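RNA-dependent RNA Polymerase (Bombyx mori cytoplasmic polyhedrosis virus, PDB 6TZ0) synthesises RNA from an RNA template inside the virus, serving both transcription of the double-stranded genome and its replication. Local coordinates at residues 254-267 and 318-332. Residues are numbered along the deposited sequence; the frame is centred on the assembly and turned at random.
Sequences RSWYQEALHNVGRA and ALRLSKTQNDVANYY
Val-328 of helix 325-339 enters helix 257-264 as a knob into the hole formed by Tyr-257, Ala-260, Leu-261 and Val-264, a worked example of knobs-into-holes packing between nearly antiparallel helices; the axes of 257-264 and 325-332 run at 160° and approach to 9.6 Å. Its two methyls divide the work: CG1, anti to the backbone N (chi1 -176°), lies 4.0 Å from Ala-260 CB, while CG2 meets Val-264 CG2 at 3.7 Å. Leu-319, near the end of helix 309-320, splits likewise, with CD1 against Glu-259 CG and the Ala-260 backbone N and CD2 3.7 Å from Trp-256 CE3. The Trp-256 indole presents an edge to Tyr-331, CH2 reaching CB at 3.6 Å. Beside it the rings of Tyr-257 and Tyr-332 meet obliquely, their planes at 52°.

This buried contact thus packs helix 257-264, in the polymerase's N-terminal region, against two successive helices. Further out, Glu-259 forms a salt bridge with Arg-300, Tyr-332 OH is hydrogen-bonded to Arg-336, and Arg-254 hydrogen-bonds the Lys-250 carbonyl and salt-bridges Asp-483. A capping box starts helix 325-339: Asp-327 N donates to Thr-324 OG1 and Thr-324 N returns a bond to Asp-327 OD2, an oxygen that also accepts from Lys-323 N at 2.9 Å through its anti lone pair.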
ATOM      1  N   ARG A 254     -26.531  11.428  -4.387  1.00 39.56           N
ATOM      2  CA  ARG A 254     -26.698   9.987  -4.282  1.00 39.56           C
ATOM      3  C   ARG A 254     -27.569   9.554  -3.117  1.00 39.56           C
ATOM      4  O   ARG A 254     -28.320   8.590  -3.256  1.00 39.56           O
ATOM      5  CB  ARG A 254     -25.330   9.313  -4.144  1.00 39.56           C
ATOM      6  CG  ARG A 254     -24.494   9.250  -5.408  1.00 39.56           C
ATOM      7  CD  ARG A 254     -23.087   8.801  -5.052  1.00 39.56           C
ATOM      8  NE  ARG A 254     -22.258   8.483  -6.209  1.00 39.56           N
ATOM      9  CZ  ARG A 254     -21.543   9.361  -6.892  1.00 39.56           C
ATOM     10  NH1 ARG A 254     -21.559  10.638  -6.554  1.00 39.56           N
ATOM     11  NH2 ARG A 254     -20.825   8.959  -7.927  1.00 39.56           N
ATOM     12  N   SER A 255     -27.508  10.254  -1.985  1.00 37.50           N
ATOM     13  CA  SER A 255     -28.052   9.783  -0.716  1.00 37.50           C
ATOM     14  C   SER A 255     -29.570   9.933  -0.592  1.00 37.50           C
ATOM     15  O   SER A 255     -30.114   9.670   0.484  1.00 37.50           O
ATOM     16  CB  SER A 255     -27.365  10.518   0.436  1.00 37.50           C
ATOM     17  OG  SER A 255     -27.664  11.899   0.409  1.00 37.50           O
ATOM     18  N   TRP A 256     -30.262  10.337  -1.655  1.00 36.06           N
ATOM     19  CA  TRP A 256     -31.713  10.468  -1.658  1.00 36.06           C
ATOM     20  C   TRP A 256     -32.438   9.130  -1.725  1.00 36.06           C
ATOM     21  O   TRP A 256     -33.657   9.095  -1.497  1.00 36.06           O
ATOM     22  CB  TRP A 256     -32.138  11.336  -2.848  1.00 36.06           C
ATOM     23  CG  TRP A 256     -31.639  10.781  -4.146  1.00 36.06           C
ATOM     24  CD1 TRP A 256     -30.455  11.062  -4.746  1.00 36.06           C
ATOM     25  CD2 TRP A 256     -32.293   9.820  -4.982  1.00 36.06           C
ATOM     26  NE1 TRP A 256     -30.329  10.346  -5.903  1.00 36.06           N
ATOM     27  CE2 TRP A 256     -31.445   9.570  -6.068  1.00 36.06           C
ATOM     28  CE3 TRP A 256     -33.515   9.146  -4.914  1.00 36.06           C
ATOM     29  CZ2 TRP A 256     -31.776   8.682  -7.078  1.00 36.06           C
ATOM     30  CZ3 TRP A 256     -33.838   8.265  -5.913  1.00 36.06           C
ATOM     31  CH2 TRP A 256     -32.975   8.041  -6.982  1.00 36.06           C
ATOM     32  N   TYR A 257     -31.734   8.040  -2.062  1.00 34.12           N
ATOM     33  CA  TYR A 257     -32.409   6.790  -2.396  1.00 34.12           C
ATOM     34  C   TYR A 257     -33.039   6.145  -1.180  1.00 34.12           C
ATOM     35  O   TYR A 257     -34.010   5.400  -1.320  1.00 34.12           O
ATOM     36  CB  TYR A 257     -31.441   5.810  -3.064  1.00 34.12           C
ATOM     37  CG  TYR A 257     -30.444   5.145  -2.144  1.00 34.12           C
ATOM     38  CD1 TYR A 257     -29.278   5.792  -1.771  1.00 34.12           C
ATOM     39  CD2 TYR A 257     -30.638   3.839  -1.701  1.00 34.12           C
ATOM     40  CE1 TYR A 257     -28.361   5.183  -0.949  1.00 34.12           C
ATOM     41  CE2 TYR A 257     -29.725   3.224  -0.877  1.00 34.12           C
ATOM     42  CZ  TYR A 257     -28.588   3.902  -0.506  1.00 34.12           C
ATOM     43  OH  TYR A 257     -27.668   3.291   0.311  1.00 34.12           O
ATOM     44  N   GLN A 258     -32.526   6.449   0.008  1.00 35.21           N
ATOM     45  CA  GLN A 258     -33.114   5.939   1.233  1.00 35.21           C
ATOM     46  C   GLN A 258     -34.478   6.568   1.485  1.00 35.21           C
ATOM     47  O   GLN A 258     -35.428   5.872   1.861  1.00 35.21           O
ATOM     48  CB  GLN A 258     -32.150   6.200   2.384  1.00 35.21           C
ATOM     49  CG  GLN A 258     -32.469   5.510   3.670  1.00 35.21           C
ATOM     50  CD  GLN A 258     -31.374   5.711   4.677  1.00 35.21           C
ATOM     51  OE1 GLN A 258     -30.432   6.457   4.436  1.00 35.21           O
ATOM     52  NE2 GLN A 258     -31.466   5.025   5.795  1.00 35.21           N
ATOM     53  N   GLU A 259     -34.612   7.868   1.219  1.00 37.54           N
ATOM     54  CA  GLU A 259     -35.913   8.522   1.315  1.00 37.54           C
ATOM     55  C   GLU A 259     -36.868   8.050   0.228  1.00 37.54           C
ATOM     56  O   GLU A 259     -38.070   7.898   0.481  1.00 37.54           O
ATOM     57  CB  GLU A 259     -35.740  10.035   1.242  1.00 37.54           C
ATOM     58  CG  GLU A 259     -37.016  10.815   1.427  1.00 37.54           C
ATOM     59  CD  GLU A 259     -36.789  12.301   1.354  1.00 37.54           C
ATOM     60  OE1 GLU A 259     -35.625  12.712   1.185  1.00 37.54           O
ATOM     61  OE2 GLU A 259     -37.774  13.059   1.456  1.00 37.54           O
ATOM     62  N   ALA A 260     -36.349   7.809  -0.979  1.00 35.38           N
ATOM     63  CA  ALA A 260     -37.188   7.286  -2.053  1.00 35.38           C
ATOM     64  C   ALA A 260     -37.728   5.899  -1.717  1.00 35.38           C
ATOM     65  O   ALA A 260     -38.922   5.626  -1.897  1.00 35.38           O
ATOM     66  CB  ALA A 260     -36.402   7.247  -3.359  1.00 35.38           C
ATOM     67  N   LEU A 261     -36.870   5.030  -1.190  1.00 33.33           N
ATOM     68  CA  LEU A 261     -37.274   3.683  -0.826  1.00 33.33           C
ATOM     69  C   LEU A 261     -38.168   3.680   0.406  1.00 33.33           C
ATOM     70  O   LEU A 261     -38.994   2.776   0.560  1.00 33.33           O
ATOM     71  CB  LEU A 261     -36.028   2.834  -0.601  1.00 33.33           C
ATOM     72  CG  LEU A 261     -36.135   1.315  -0.560  1.00 33.33           C
ATOM     73  CD1 LEU A 261     -36.522   0.776  -1.924  1.00 33.33           C
ATOM     74  CD2 LEU A 261     -34.812   0.763  -0.135  1.00 33.33           C
ATOM     75  N   HIS A 262     -38.018   4.676   1.284  1.00 34.79           N
ATOM     76  CA  HIS A 262     -38.990   4.902   2.349  1.00 34.79           C
ATOM     77  C   HIS A 262     -40.369   5.222   1.790  1.00 34.79           C
ATOM     78  O   HIS A 262     -41.371   4.637   2.212  1.00 34.79           O
ATOM     79  CB  HIS A 262     -38.518   6.033   3.255  1.00 34.79           C
ATOM     80  CG  HIS A 262     -39.559   6.509   4.218  1.00 34.79           C
ATOM     81  ND1 HIS A 262     -39.944   5.782   5.320  1.00 34.79           N
ATOM     82  CD2 HIS A 262     -40.298   7.641   4.238  1.00 34.79           C
ATOM     83  CE1 HIS A 262     -40.876   6.443   5.980  1.00 34.79           C
ATOM     84  NE2 HIS A 262     -41.107   7.576   5.345  1.00 34.79           N
ATOM     85  N   ASN A 263     -40.441   6.152   0.836  1.00 35.05           N
ATOM     86  CA  ASN A 263     -41.739   6.524   0.279  1.00 35.05           C
ATOM     87  C   ASN A 263     -42.333   5.470  -0.646  1.00 35.05           C
ATOM     88  O   ASN A 263     -43.511   5.590  -0.992  1.00 35.05           O
ATOM     89  CB  ASN A 263     -41.653   7.858  -0.461  1.00 35.05           C
ATOM     90  CG  ASN A 263     -41.615   9.042   0.478  1.00 35.05           C
ATOM     91  OD1 ASN A 263     -42.327   9.074   1.478  1.00 35.05           O
ATOM     92  ND2 ASN A 263     -40.794  10.024   0.157  1.00 35.05           N
ATOM     93  N   VAL A 264     -41.558   4.465  -1.070  1.00 34.68           N
ATOM     94  CA  VAL A 264     -42.142   3.335  -1.801  1.00 34.68           C
ATOM     95  C   VAL A 264     -43.141   2.578  -0.930  1.00 34.68           C
ATOM     96  O   VAL A 264     -44.261   2.283  -1.359  1.00 34.68           O
ATOM     97  CB  VAL A 264     -41.036   2.411  -2.341  1.00 34.68           C
ATOM     98  CG1 VAL A 264     -41.610   1.094  -2.826  1.00 34.68           C
ATOM     99  CG2 VAL A 264     -40.350   3.078  -3.491  1.00 34.68           C
ATOM    100  N   GLY A 265     -42.764   2.269   0.308  1.00 35.85           N
ATOM    101  CA  GLY A 265     -43.673   1.667   1.261  1.00 35.85           C
ATOM    102  C   GLY A 265     -43.651   0.159   1.334  1.00 35.85           C
ATOM    103  O   GLY A 265     -43.453  -0.382   2.425  1.00 35.85           O
ATOM    104  N   ARG A 266     -43.840  -0.541   0.223  1.00 38.40           N
ATOM    105  CA  ARG A 266     -43.866  -1.995   0.227  1.00 38.40           C
ATOM    106  C   ARG A 266     -42.933  -2.502  -0.854  1.00 38.40           C
ATOM    107  O   ARG A 266     -42.853  -1.916  -1.935  1.00 38.40           O
ATOM    108  CB  ARG A 266     -45.275  -2.546  -0.022  1.00 38.40           C
ATOM    109  CG  ARG A 266     -46.284  -2.246   1.060  1.00 38.40           C
ATOM    110  CD  ARG A 266     -45.994  -3.057   2.306  1.00 38.40           C
ATOM    111  NE  ARG A 266     -47.022  -2.882   3.328  1.00 38.40           N
ATOM    112  CZ  ARG A 266     -46.982  -1.957   4.280  1.00 38.40           C
ATOM    113  NH1 ARG A 266     -45.964  -1.111   4.350  1.00 38.40           N
ATOM    114  NH2 ARG A 266     -47.964  -1.874   5.167  1.00 38.40           N
ATOM    115  N   ALA A 267     -42.237  -3.593  -0.566  1.00 33.61           N
ATOM    116  CA  ALA A 267     -41.426  -4.244  -1.578  1.00 33.61           C
ATOM    117  C   ALA A 267     -41.529  -5.744  -1.389  1.00 33.61           C
ATOM    118  O   ALA A 267     -41.484  -6.237  -0.261  1.00 33.61           O
ATOM    119  CB  ALA A 267     -39.963  -3.802  -1.512  1.00 33.61           C
ATOM    120  N   ALA A 318     -37.642  11.460  -9.194  1.00 37.02           N
ATOM    121  CA  ALA A 318     -37.355  10.090  -8.773  1.00 37.02           C
ATOM    122  C   ALA A 318     -37.952   9.784  -7.404  1.00 37.02           C
ATOM    123  O   ALA A 318     -38.337   8.642  -7.133  1.00 37.02           O
ATOM    124  CB  ALA A 318     -35.849   9.857  -8.756  1.00 37.02           C
ATOM    125  N   LEU A 319     -38.011  10.785  -6.524  1.00 38.45           N
ATOM    126  CA  LEU A 319     -38.676  10.631  -5.231  1.00 38.45           C
ATOM    127  C   LEU A 319     -40.167  10.377  -5.398  1.00 38.45           C
ATOM    128  O   LEU A 319     -40.763   9.616  -4.630  1.00 38.45           O
ATOM    129  CB  LEU A 319     -38.455  11.876  -4.371  1.00 38.45           C
ATOM    130  CG  LEU A 319     -37.367  11.955  -3.301  1.00 38.45           C
ATOM    131  CD1 LEU A 319     -37.733  11.011  -2.195  1.00 38.45           C
ATOM    132  CD2 LEU A 319     -35.990  11.630  -3.825  1.00 38.45           C
ATOM    133  N   ARG A 320     -40.792  11.008  -6.392  1.00 40.90           N
ATOM    134  CA  ARG A 320     -42.244  10.896  -6.502  1.00 40.90           C
ATOM    135  C   ARG A 320     -42.673   9.693  -7.335  1.00 40.90           C
ATOM    136  O   ARG A 320     -43.564   8.944  -6.928  1.00 40.90           O
ATOM    137  CB  ARG A 320     -42.823  12.181  -7.078  1.00 40.90           C
ATOM    138  CG  ARG A 320     -42.638  13.366  -6.167  1.00 40.90           C
ATOM    139  CD  ARG A 320     -43.464  13.191  -4.915  1.00 40.90           C
ATOM    140  NE  ARG A 320     -43.401  14.359  -4.046  1.00 40.90           N
ATOM    141  CZ  ARG A 320     -44.014  14.441  -2.871  1.00 40.90           C
ATOM    142  NH1 ARG A 320     -43.910  15.541  -2.138  1.00 40.90           N
ATOM    143  NH2 ARG A 320     -44.735  13.421  -2.428  1.00 40.90           N
ATOM    144  N   LEU A 321     -42.059   9.483  -8.498  1.00 40.51           N
ATOM    145  CA  LEU A 321     -42.593   8.565  -9.497  1.00 40.51           C
ATOM    146  C   LEU A 321     -42.094   7.133  -9.342  1.00 40.51           C
ATOM    147  O   LEU A 321     -42.241   6.336 -10.273  1.00 40.51           O
ATOM    148  CB  LEU A 321     -42.274   9.071 -10.902  1.00 40.51           C
ATOM    149  CG  LEU A 321     -42.951  10.363 -11.344  1.00 40.51           C
ATOM    150  CD1 LEU A 321     -42.471  10.747 -12.723  1.00 40.51           C
ATOM    151  CD2 LEU A 321     -44.453  10.208 -11.326  1.00 40.51           C
ATOM    152  N   SER A 322     -41.521   6.783  -8.200  1.00 38.46           N
ATOM    153  CA  SER A 322     -41.051   5.427  -7.953  1.00 38.46           C
ATOM    154  C   SER A 322     -42.107   4.658  -7.174  1.00 38.46           C
ATOM    155  O   SER A 322     -42.686   5.181  -6.215  1.00 38.46           O
ATOM    156  CB  SER A 322     -39.724   5.441  -7.198  1.00 38.46           C
ATOM    157  OG  SER A 322     -39.876   6.025  -5.920  1.00 38.46           O
ATOM    158  N   LYS A 323     -42.368   3.424  -7.599  1.00 37.14           N
ATOM    159  CA  LYS A 323     -43.384   2.583  -6.986  1.00 37.14           C
ATOM    160  C   LYS A 323     -42.874   1.226  -6.541  1.00 37.14           C
ATOM    161  O   LYS A 323     -43.451   0.642  -5.625  1.00 37.14           O
ATOM    162  CB  LYS A 323     -44.562   2.364  -7.946  1.00 37.14           C
ATOM    163  CG  LYS A 323     -45.521   3.532  -8.043  1.00 37.14           C
ATOM    164  CD  LYS A 323     -45.153   4.481  -9.163  1.00 37.14           C
ATOM    165  CE  LYS A 323     -46.197   5.567  -9.316  1.00 37.14           C
ATOM    166  NZ  LYS A 323     -46.235   6.435  -8.103  1.00 37.14           N
ATOM    167  N   THR A 324     -41.835   0.701  -7.168  1.00 33.29           N
ATOM    168  CA  THR A 324     -41.219  -0.552  -6.773  1.00 33.29           C
ATOM    169  C   THR A 324     -39.816  -0.275  -6.253  1.00 33.29           C
ATOM    170  O   THR A 324     -39.343   0.860  -6.250  1.00 33.29           O
ATOM    171  CB  THR A 324     -41.193  -1.533  -7.946  1.00 33.29           C
ATOM    172  OG1 THR A 324     -40.407  -0.990  -9.009  1.00 33.29           O
ATOM    173  CG2 THR A 324     -42.594  -1.783  -8.453  1.00 33.29           C
ATOM    174  N   GLN A 325     -39.150  -1.332  -5.792  1.00 32.65           N
ATOM    175  CA  GLN A 325     -37.741  -1.211  -5.441  1.00 32.65           C
ATOM    176  C   GLN A 325     -36.880  -1.078  -6.690  1.00 32.65           C
ATOM    177  O   GLN A 325     -35.834  -0.411  -6.662  1.00 32.65           O
ATOM    178  CB  GLN A 325     -37.313  -2.421  -4.614  1.00 32.65           C
ATOM    179  CG  GLN A 325     -35.904  -2.359  -4.063  1.00 32.65           C
ATOM    180  CD  GLN A 325     -35.520  -3.630  -3.360  1.00 32.65           C
ATOM    181  OE1 GLN A 325     -36.304  -4.564  -3.298  1.00 32.65           O
ATOM    182  NE2 GLN A 325     -34.301  -3.692  -2.866  1.00 32.65           N
ATOM    183  N   ASN A 326     -37.320  -1.677  -7.800  1.00 32.95           N
ATOM    184  CA  ASN A 326     -36.563  -1.592  -9.039  1.00 32.95           C
ATOM    185  C   ASN A 326     -36.599  -0.189  -9.617  1.00 32.95           C
ATOM    186  O   ASN A 326     -35.660   0.214 -10.311  1.00 32.95           O
ATOM    187  CB  ASN A 326     -37.091  -2.592 -10.061  1.00 32.95           C
ATOM    188  CG  ASN A 326     -36.960  -4.013  -9.591  1.00 32.95           C
ATOM    189  OD1 ASN A 326     -36.075  -4.331  -8.805  1.00 32.95           O
ATOM    190  ND2 ASN A 326     -37.812  -4.890 -10.101  1.00 32.95           N
ATOM    191  N   ASP A 327     -37.650   0.574  -9.315  1.00 34.43           N
ATOM    192  CA  ASP A 327     -37.713   1.965  -9.746  1.00 34.43           C
ATOM    193  C   ASP A 327     -36.632   2.795  -9.073  1.00 34.43           C
ATOM    194  O   ASP A 327     -35.931   3.579  -9.729  1.00 34.43           O
ATOM    195  CB  ASP A 327     -39.091   2.543  -9.444  1.00 34.43           C
ATOM    196  CG  ASP A 327     -40.167   1.936 -10.296  1.00 34.43           C
ATOM    197  OD1 ASP A 327     -39.834   1.392 -11.365  1.00 34.43           O
ATOM    198  OD2 ASP A 327     -41.351   2.034  -9.922  1.00 34.43           O
ATOM    199  N   VAL A 328     -36.466   2.606  -7.764  1.00 31.66           N
ATOM    200  CA  VAL A 328     -35.442   3.312  -7.012  1.00 31.66           C
ATOM    201  C   VAL A 328     -34.059   2.864  -7.454  1.00 31.66           C
ATOM    202  O   VAL A 328     -33.139   3.683  -7.551  1.00 31.66           O
ATOM    203  CB  VAL A 328     -35.664   3.094  -5.506  1.00 31.66           C
ATOM    204  CG1 VAL A 328     -34.666   3.890  -4.681  1.00 31.66           C
ATOM    205  CG2 VAL A 328     -37.075   3.453  -5.142  1.00 31.66           C
ATOM    206  N   ALA A 329     -33.909   1.580  -7.798  1.00 30.75           N
ATOM    207  CA  ALA A 329     -32.631   1.077  -8.295  1.00 30.75           C
ATOM    208  C   ALA A 329     -32.259   1.699  -9.637  1.00 30.75           C
ATOM    209  O   ALA A 329     -31.099   2.077  -9.853  1.00 30.75           O
ATOM    210  CB  ALA A 329     -32.686  -0.443  -8.417  1.00 30.75           C
ATOM    211  N   ASN A 330     -33.240   1.846 -10.532  1.00 33.52           N
ATOM    212  CA  ASN A 330     -32.967   2.408 -11.850  1.00 33.52           C
ATOM    213  C   ASN A 330     -32.642   3.893 -11.770  1.00 33.52           C
ATOM    214  O   ASN A 330     -31.678   4.355 -12.401  1.00 33.52           O
ATOM    215  CB  ASN A 330     -34.156   2.171 -12.775  1.00 33.52           C
ATOM    216  CG  ASN A 330     -34.373   0.708 -13.078  1.00 33.52           C
ATOM    217  OD1 ASN A 330     -33.426  -0.048 -13.260  1.00 33.52           O
ATOM    218  ND2 ASN A 330     -35.631   0.300 -13.134  1.00 33.52           N
ATOM    219  N   TYR A 331     -33.413   4.659 -10.985  1.00 34.25           N
ATOM    220  CA  TYR A 331     -33.083   6.072 -10.828  1.00 34.25           C
ATOM    221  C   TYR A 331     -31.772   6.274 -10.079  1.00 34.25           C
ATOM    222  O   TYR A 331     -31.060   7.250 -10.337  1.00 34.25           O
ATOM    223  CB  TYR A 331     -34.182   6.835 -10.102  1.00 34.25           C
ATOM    224  CG  TYR A 331     -35.472   7.004 -10.847  1.00 34.25           C
ATOM    225  CD1 TYR A 331     -35.509   7.679 -12.052  1.00 34.25           C
ATOM    226  CD2 TYR A 331     -36.676   6.618 -10.279  1.00 34.25           C
ATOM    227  CE1 TYR A 331     -36.693   7.878 -12.721  1.00 34.25           C
ATOM    228  CE2 TYR A 331     -37.874   6.824 -10.934  1.00 34.25           C
ATOM    229  CZ  TYR A 331     -37.871   7.449 -12.158  1.00 34.25           C
ATOM    230  OH  TYR A 331     -39.053   7.656 -12.823  1.00 34.25           O
ATOM    231  N   TYR A 332     -31.423   5.359  -9.169  1.00 31.68           N
ATOM    232  CA  TYR A 332     -30.159   5.479  -8.460  1.00 31.68           C
ATOM    233  C   TYR A 332     -28.979   5.231  -9.384  1.00 31.68           C
ATOM    234  O   TYR A 332     -27.977   5.947  -9.310  1.00 31.68           O
ATOM    235  CB  TYR A 332     -30.117   4.517  -7.278  1.00 31.68           C
ATOM    236  CG  TYR A 332     -28.865   4.659  -6.448  1.00 31.68           C
ATOM    237  CD1 TYR A 332     -28.695   5.747  -5.610  1.00 31.68           C
ATOM    238  CD2 TYR A 332     -27.851   3.715  -6.514  1.00 31.68           C
ATOM    239  CE1 TYR A 332     -27.558   5.885  -4.856  1.00 31.68           C
ATOM    240  CE2 TYR A 332     -26.709   3.850  -5.767  1.00 31.68           C
ATOM    241  CZ  TYR A 332     -26.572   4.928  -4.932  1.00 31.68           C
ATOM    242  OH  TYR A 332     -25.427   5.059  -4.185  1.00 31.68           O
TER